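Ika8 (Synthetic construct, PDB 6G6P) is a designed repeat protein with no known natural function, built from WD40-type repeats that fold into an eight-bladed beta-propeller. Local coordinates at residues 177-182 / 191-196; 215-220 / 231-236; 225-230 / 237-242. All blocks are in the same frame, centred on the assembly; numbering follows the deposited sequence.

Contact 1: 177-182 / 191-196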
# COMPACT_ATOMS: atom_id res chain seq x y z
N ALA A 177 13.00 2.54 -9.75
CA ALA A 177 11.56 2.57 -9.56
C ALA A 177 11.20 2.92 -8.12
O ALA A 177 11.73 2.34 -7.17
CB ALA A 177 10.96 1.22 -9.94
N ILE A 178 10.29 3.88 -7.96
CA ILE A 178 9.85 4.30 -6.64
C ILE A 178 9.01 3.20 -6.00
O ILE A 178 8.28 2.47 -6.68
CB ILE A 178 9.07 5.63 -6.72
CG1 ILE A 178 9.83 6.63 -7.59
CG2 ILE A 178 8.90 6.22 -5.35
CD1 ILE A 178 11.13 7.07 -6.98
N THR A 179 9.11 3.08 -4.67
CA THR A 179 8.45 2.01 -3.93
C THR A 179 7.38 2.52 -2.98
O THR A 179 6.26 1.99 -2.98
CB THR A 179 9.50 1.19 -3.16
OG1 THR A 179 10.21 0.34 -4.07
CG2 THR A 179 8.83 0.33 -2.09
N ALA A 180 7.68 3.52 -2.15
CA ALA A 180 6.70 4.02 -1.20
C ALA A 180 6.99 5.48 -0.89
O ALA A 180 8.12 5.96 -1.01
CB ALA A 180 6.70 3.19 0.10
N LEU A 181 5.93 6.19 -0.49
CA LEU A 181 6.00 7.62 -0.23
C LEU A 181 5.28 7.94 1.07
O LEU A 181 4.60 7.10 1.66
CB LEU A 181 5.38 8.44 -1.37
CG LEU A 181 5.97 8.61 -2.78
CD1 LEU A 181 6.25 7.29 -3.46
CD2 LEU A 181 5.02 9.43 -3.64
N ALA A 182 5.43 9.19 1.49
CA ALA A 182 4.75 9.83 2.61
C ALA A 182 5.26 11.26 2.66
O ALA A 182 6.32 11.58 2.11
CB ALA A 182 5.01 9.13 3.95
N GLY A 191 11.07 6.82 -1.25
CA GLY A 191 12.06 5.76 -1.33
C GLY A 191 11.90 4.91 -2.57
O GLY A 191 10.77 4.60 -2.97
N ALA A 192 13.01 4.54 -3.19
CA ALA A 192 13.02 3.82 -4.46
C ALA A 192 13.50 2.39 -4.26
O ALA A 192 13.78 1.95 -3.14
CB ALA A 192 13.89 4.55 -5.48
N ALA A 193 13.62 1.66 -5.37
CA ALA A 193 13.91 0.23 -5.31
C ALA A 193 15.35 -0.03 -4.90
O ALA A 193 15.63 -1.02 -4.21
CB ALA A 193 13.60 -0.42 -6.65
N ASP A 194 16.28 0.82 -5.33
CA ASP A 194 17.70 0.59 -5.06
C ASP A 194 18.12 0.96 -3.65
O ASP A 194 19.32 1.00 -3.36
CB ASP A 194 18.56 1.35 -6.08
CG ASP A 194 18.35 2.85 -6.02
OD1 ASP A 194 17.46 3.31 -5.27
OD2 ASP A 194 19.07 3.58 -6.74
N GLY A 195 17.17 1.25 -2.76
CA GLY A 195 17.48 1.58 -1.38
C GLY A 195 17.59 3.06 -1.07
O GLY A 195 17.76 3.41 0.10
N THR A 196 17.47 3.93 -2.07
CA THR A 196 17.63 5.35 -1.83
C THR A 196 16.41 5.91 -1.10
O THR A 196 15.28 5.48 -1.31
CB THR A 196 17.83 6.11 -3.15
OG1 THR A 196 16.73 5.85 -4.03
CG2 THR A 196 19.12 5.67 -3.82

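Contact 2: 215-220 / 231-236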
# COMPACT_ATOMS: atom_id res chain seq x y z
N GLN A 215 20.40 -1.41 1.81
CA GLN A 215 20.01 -2.63 1.13
C GLN A 215 20.10 -2.44 -0.37
O GLN A 215 20.17 -1.32 -0.88
CB GLN A 215 18.59 -3.06 1.52
CG GLN A 215 18.45 -3.56 2.94
CD GLN A 215 17.11 -3.19 3.56
OE1 GLN A 215 16.65 -2.06 3.44
NE2 GLN A 215 16.48 -4.16 4.22
N SER A 216 20.10 -3.57 -1.08
CA SER A 216 20.02 -3.60 -2.54
C SER A 216 18.72 -4.27 -2.93
O SER A 216 18.39 -5.34 -2.41
CB SER A 216 21.22 -4.33 -3.14
OG SER A 216 21.35 -5.62 -2.58
N GLU A 217 17.98 -3.65 -3.86
CA GLU A 217 16.66 -4.11 -4.28
C GLU A 217 15.71 -4.20 -3.10
O GLU A 217 15.46 -5.30 -2.58
CB GLU A 217 16.74 -5.47 -4.98
CG GLU A 217 17.91 -5.64 -5.93
CD GLU A 217 17.92 -7.02 -6.57
OE1 GLU A 217 17.00 -7.31 -7.37
OE2 GLU A 217 18.85 -7.81 -6.28
N VAL A 218 15.15 -3.07 -2.67
CA VAL A 218 14.13 -3.11 -1.63
C VAL A 218 12.80 -3.49 -2.28
O VAL A 218 12.52 -3.13 -3.43
CB VAL A 218 14.04 -1.77 -0.88
CG1 VAL A 218 15.43 -1.24 -0.58
CG2 VAL A 218 13.22 -0.75 -1.66
N THR A 219 11.99 -4.25 -1.54
CA THR A 219 10.72 -4.74 -2.04
C THR A 219 9.53 -4.16 -1.28
O THR A 219 8.39 -4.30 -1.75
CB THR A 219 10.67 -6.27 -1.96
OG1 THR A 219 10.67 -6.67 -0.58
CG2 THR A 219 11.87 -6.87 -2.65
N ALA A 220 9.76 -3.54 -0.13
CA ALA A 220 8.68 -2.98 0.66
C ALA A 220 9.25 -1.87 1.53
O ALA A 220 10.35 -1.99 2.07
CB ALA A 220 8.01 -4.05 1.53
N GLY A 231 12.31 -3.57 3.64
CA GLY A 231 12.59 -4.97 3.36
C GLY A 231 13.18 -5.11 1.97
O GLY A 231 12.87 -4.32 1.08
N ALA A 232 14.03 -6.11 1.79
CA ALA A 232 14.75 -6.30 0.54
C ALA A 232 14.62 -7.75 0.08
O ALA A 232 14.10 -8.61 0.79
CB ALA A 232 16.22 -5.91 0.67
N LYS A 233 15.11 -8.00 -1.14
CA LYS A 233 15.08 -9.34 -1.71
C LYS A 233 15.99 -10.31 -0.97
O LYS A 233 15.76 -11.52 -1.03
CB LYS A 233 15.46 -9.29 -3.19
CG LYS A 233 14.28 -9.16 -4.14
CD LYS A 233 14.36 -10.18 -5.27
CE LYS A 233 15.64 -10.03 -6.06
NZ LYS A 233 15.74 -11.02 -7.17
N ASP A 234 17.02 -9.81 -0.29
CA ASP A 234 17.92 -10.68 0.46
C ASP A 234 17.31 -11.18 1.77
O ASP A 234 17.91 -12.03 2.43
CB ASP A 234 19.24 -9.96 0.75
CG ASP A 234 19.04 -8.56 1.30
OD1 ASP A 234 18.03 -8.33 2.00
OD2 ASP A 234 19.89 -7.69 1.02
N GLY A 235 16.14 -10.67 2.15
CA GLY A 235 15.48 -11.09 3.37
C GLY A 235 15.71 -10.22 4.59
O GLY A 235 15.25 -10.58 5.67
N THR A 236 16.40 -9.10 4.44
CA THR A 236 16.72 -8.24 5.57
C THR A 236 15.60 -7.24 5.82
O THR A 236 15.01 -6.69 4.87
CB THR A 236 18.03 -7.50 5.35
OG1 THR A 236 17.94 -6.70 4.16
CG2 THR A 236 19.18 -8.48 5.21

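Contact 3: 225-230 / 237-242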
# COMPACT_ATOMS: atom_id res chain seq x y z
N ASP A 225 6.09 8.54 11.31
CA ASP A 225 6.91 9.54 12.00
C ASP A 225 8.18 9.70 11.16
O ASP A 225 8.07 9.81 9.93
CB ASP A 225 7.13 9.13 13.46
CG ASP A 225 5.86 8.63 14.12
OD1 ASP A 225 4.76 9.08 13.72
OD2 ASP A 225 5.96 7.78 15.03
N ASN A 226 9.37 9.70 11.76
CA ASN A 226 10.61 9.77 11.01
C ASN A 226 11.31 8.42 10.93
O ASN A 226 12.53 8.36 10.73
CB ASN A 226 11.53 10.82 11.64
CG ASN A 226 10.77 11.97 12.25
OD1 ASN A 226 10.14 12.76 11.54
ND2 ASN A 226 10.80 12.08 13.57
N ILE A 227 10.56 7.33 11.07
CA ILE A 227 11.10 5.98 11.08
C ILE A 227 10.68 5.28 9.80
O ILE A 227 9.50 5.27 9.45
CB ILE A 227 10.61 5.19 12.31
CG1 ILE A 227 11.19 5.80 13.60
CG2 ILE A 227 10.98 3.72 12.19
CD1 ILE A 227 10.74 5.08 14.86
N VAL A 228 11.65 4.70 9.10
CA VAL A 228 11.41 3.95 7.88
C VAL A 228 11.79 2.49 8.13
O VAL A 228 12.84 2.21 8.72
CB VAL A 228 12.19 4.52 6.67
CG1 VAL A 228 13.65 4.71 7.02
CG2 VAL A 228 12.05 3.60 5.47
N VAL A 229 10.93 1.58 7.69
CA VAL A 229 11.19 0.15 7.74
C VAL A 229 11.27 -0.35 6.30
O VAL A 229 10.33 -0.16 5.52
CB VAL A 229 10.11 -0.61 8.52
CG1 VAL A 229 10.54 -2.05 8.75
CG2 VAL A 229 9.85 0.09 9.85
N SER A 230 12.40 -0.96 5.95
CA SER A 230 12.68 -1.37 4.58
C SER A 230 12.98 -2.86 4.54
O SER A 230 13.81 -3.35 5.31
CB SER A 230 13.85 -0.57 4.00
OG SER A 230 15.02 -0.75 4.77
N VAL A 237 15.30 -7.01 7.09
CA VAL A 237 14.35 -5.98 7.52
C VAL A 237 15.12 -5.01 8.40
O VAL A 237 15.63 -5.40 9.46
CB VAL A 237 13.16 -6.59 8.28
CG1 VAL A 237 12.09 -5.54 8.52
CG2 VAL A 237 12.59 -7.78 7.52
N LYS A 238 15.21 -3.76 7.97
CA LYS A 238 16.01 -2.76 8.66
C LYS A 238 15.16 -1.56 9.04
O LYS A 238 14.28 -1.13 8.28
CB LYS A 238 17.19 -2.32 7.78
CG LYS A 238 18.32 -3.33 7.76
CD LYS A 238 19.25 -3.14 6.58
CE LYS A 238 20.38 -4.15 6.61
NZ LYS A 238 21.21 -4.13 5.37
N VAL A 239 15.41 -1.03 10.23
CA VAL A 239 14.70 0.10 10.80
C VAL A 239 15.70 1.23 11.01
O VAL A 239 16.75 1.01 11.63
CB VAL A 239 14.01 -0.28 12.13
CG1 VAL A 239 13.14 0.86 12.63
CG2 VAL A 239 13.21 -1.56 11.97
N TRP A 240 15.39 2.42 10.50
CA TRP A 240 16.33 3.52 10.65
C TRP A 240 15.60 4.86 10.59
O TRP A 240 14.43 4.96 10.20
CB TRP A 240 17.45 3.46 9.60
CG TRP A 240 17.03 3.16 8.19
CD1 TRP A 240 16.54 1.99 7.70
CD2 TRP A 240 17.12 4.06 7.07
NE1 TRP A 240 16.30 2.10 6.35
CE2 TRP A 240 16.65 3.36 5.94
CE3 TRP A 240 17.55 5.38 6.92
CZ2 TRP A 240 16.59 3.94 4.68
CZ3 TRP A 240 17.49 5.95 5.67
CH2 TRP A 240 17.02 5.24 4.56
N TYR A 241 16.33 5.90 10.98
CA TYR A 241 15.81 7.25 11.15
C TYR A 241 16.03 8.05 9.87
O TYR A 241 17.16 8.14 9.38
CB TYR A 241 16.52 7.90 12.34
CG TYR A 241 16.01 9.26 12.78
CD1 TYR A 241 14.73 9.41 13.31
CD2 TYR A 241 16.83 10.38 12.72
CE1 TYR A 241 14.28 10.64 13.73
CE2 TYR A 241 16.38 11.62 13.13
CZ TYR A 241 15.11 11.75 13.64
OH TYR A 241 14.66 12.98 14.05
N ILE A 242 14.95 8.62 9.33
CA ILE A 242 15.05 9.29 8.04
C ILE A 242 15.81 10.61 8.13
O ILE A 242 16.23 11.15 7.09
CB ILE A 242 13.66 9.53 7.42
CG1 ILE A 242 12.88 10.56 8.23
CG2 ILE A 242 12.89 8.23 7.32
CD1 ILE A 242 11.54 10.93 7.62

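Contact 1: 177-182 / 191-196
Strand 178-183 meets the end of strand 187-192 antiparallel, with Ile178 paired to Ala192 and Ala180 to Gly191, and the register slips by one residue between the two pairs. The slip is a classic beta bulge in the first hairpin of a WD40 propeller blade. Thr179 and Ala180 both face Gly191. The carbonyl O of Gly191 takes a bond from Thr179 N at 2.8 Å and a weak one from Ala180 N. Gly191 N returns a bond to Ala180 O.

The non-hydrogen-bonded pair lies close, with Ile178 CA 3.9 Å from Ala192 CA, and its side chains diverge. Ile178 CB points away, but with CG1 beside the backbone N (chi1 -47°) its CG2 is left 3.4 Å from Gly191 O, and CD1 touches Ala192 CB. Thr179 lies against the next blade, where its side chain meets Val218 and Leu221. A type I turn runs from Ala192 to Gly195. Asp194 OD1 accepts from Thr196 N, two residues on, an Asx turn; Thr196 OG1 is hydrogen-bonded to His174 ND1. At the mouth of the hairpin, Ala177 O receives a weak, bent bond from Ala193 N at 2.7 Å and has Ala193 CB at 3.4 Å.

Contact 2: 215-220 / 231-236
The open end of the first hairpin of a WD40 blade, strands 218-224 and 227-232, carries a classic beta bulge, and the Gln215 side chain ties the segment before it to the turn after it. Thr219 and Ala220 both face Gly231. Gly231 O accepts from Thr219 N at 2.8 Å and weakly from Ala220 N. Gly231 N bonds to Ala220 O. Further out, Lys233 N gives a bond to Glu217 O at 3.1 Å.

Gln215 CB rests on Ala232 CB at 3.8 Å, and the chain bends at chi2 (146°) to bring the amide alongside Thr236, the two side chains running past each other in opposite directions. Gln215 NE2 bonds to Thr236 OG1 at 2.9 Å, nearly straight, with the hydroxyl in the amide plane. Gln215 OE1 bonds to Ser230 OG, so both ends of the amide have a partner, which probably sets its turn.

Thr236 OG1 gives its own proton to Asp234 OD1 at 2.7 Å. Asp234 OD1 also accepts from Thr236 N, an Asx turn. The hydroxyl comes on the syn side and the N on the anti side, both from the same face of the carboxylate and somewhat out of its plane. The amide, hydroxyl and carboxylate thus form a chain of hydrogen bonds.

Glu217 OE1 and Lys233 NZ form a long salt bridge of 3.9 Å. Lys233 CE lies nearer, 3.3 Å from Glu217 OE1, so the pair meets mainly through this methylene. Thr219 CG2 packs on Lys233 CG at 3.6 Å, while Thr219 OG1 bonds to Ile258 O of the next blade. This bulged hairpin, whose second strand runs into a type I turn from Ala232 to Gly235 with an Asx turn at Asp234, belongs to the blades of this WD40 beta-propeller.

Contact 3: 225-230 / 237-242
Backbone hydrogen bonds join the antiparallel strands 227-232 and 237-241, the two middle strands of a four-stranded WD40 propeller blade. Val228 pairs with Trp240 and Ser230 with Lys238 as hydrogen-bonded pairs. Val228 N to Trp240 O is 3.0 Å. Beyond the strand end, Ile242 N reaches Asn226 O at 2.8 Å.

Apolar contacts lie on both faces. On the face of Ile227, Val229 and Val239, Ile227 CG2 meets Val239 CG1 at 3.6 Å and Val229 CG1 meets Val237 CG1; Phe263 of the next blade touches Ile227 and Val229. On the face of Val228 and Trp240, Val228 CG1 packs on Ile242 CG2 at 3.6 Å.

The aromatic contacts centre on Trp240. With chi1 at 45°, its CG sits between the backbone N and carbonyl carbon, which lays the indole beside Val228. Val228 CG1 lies over its face in a CH-pi contact, 3.5 Å from the five-membered ring centroid. His214 meets the indole edge-to-face. Replacing Trp240 by an alanine removes the indole, which is likely to leave Val228 CG1 without the ring face it packs on, Ser230 OG without the weak NE1 donor, and a gap beside His214. The Asn226 and Tyr241 side chains run the same way side by side, Asn226 CB 3.5 Å from Tyr241 CE1, amide and ring planes 84° apart.

Polar side-chain contact is slight. Ser230 OG, whose stronger partner is Gln215 OE1, lies in the indole plane and receives a weak bond from Trp240 NE1 at 3.5 Å.

How the contacts relate
Contact 1 comes first along the chain, in one WD40 repeat. Contacts 2 and 3 follow in the next repeat, where their segments alternate. Both use strand 227-232: contact 2 joins it to strand 218-224 and contact 3 to strand 237-241. Their centres are 13 Å apart, and the Gln215 side chain links them through Ser230. Contacts 1 and 2 are equivalent hairpin positions in adjacent blades, with centres 11 Å apart. They touch where Ala193 O meets Val218 N and the Val218 side chain packs on contact 1. Contact 3 does not touch contact 1. Contacts 2 and 3 thus hold three strands of one blade together, and contact 1 ties that blade to its neighbour.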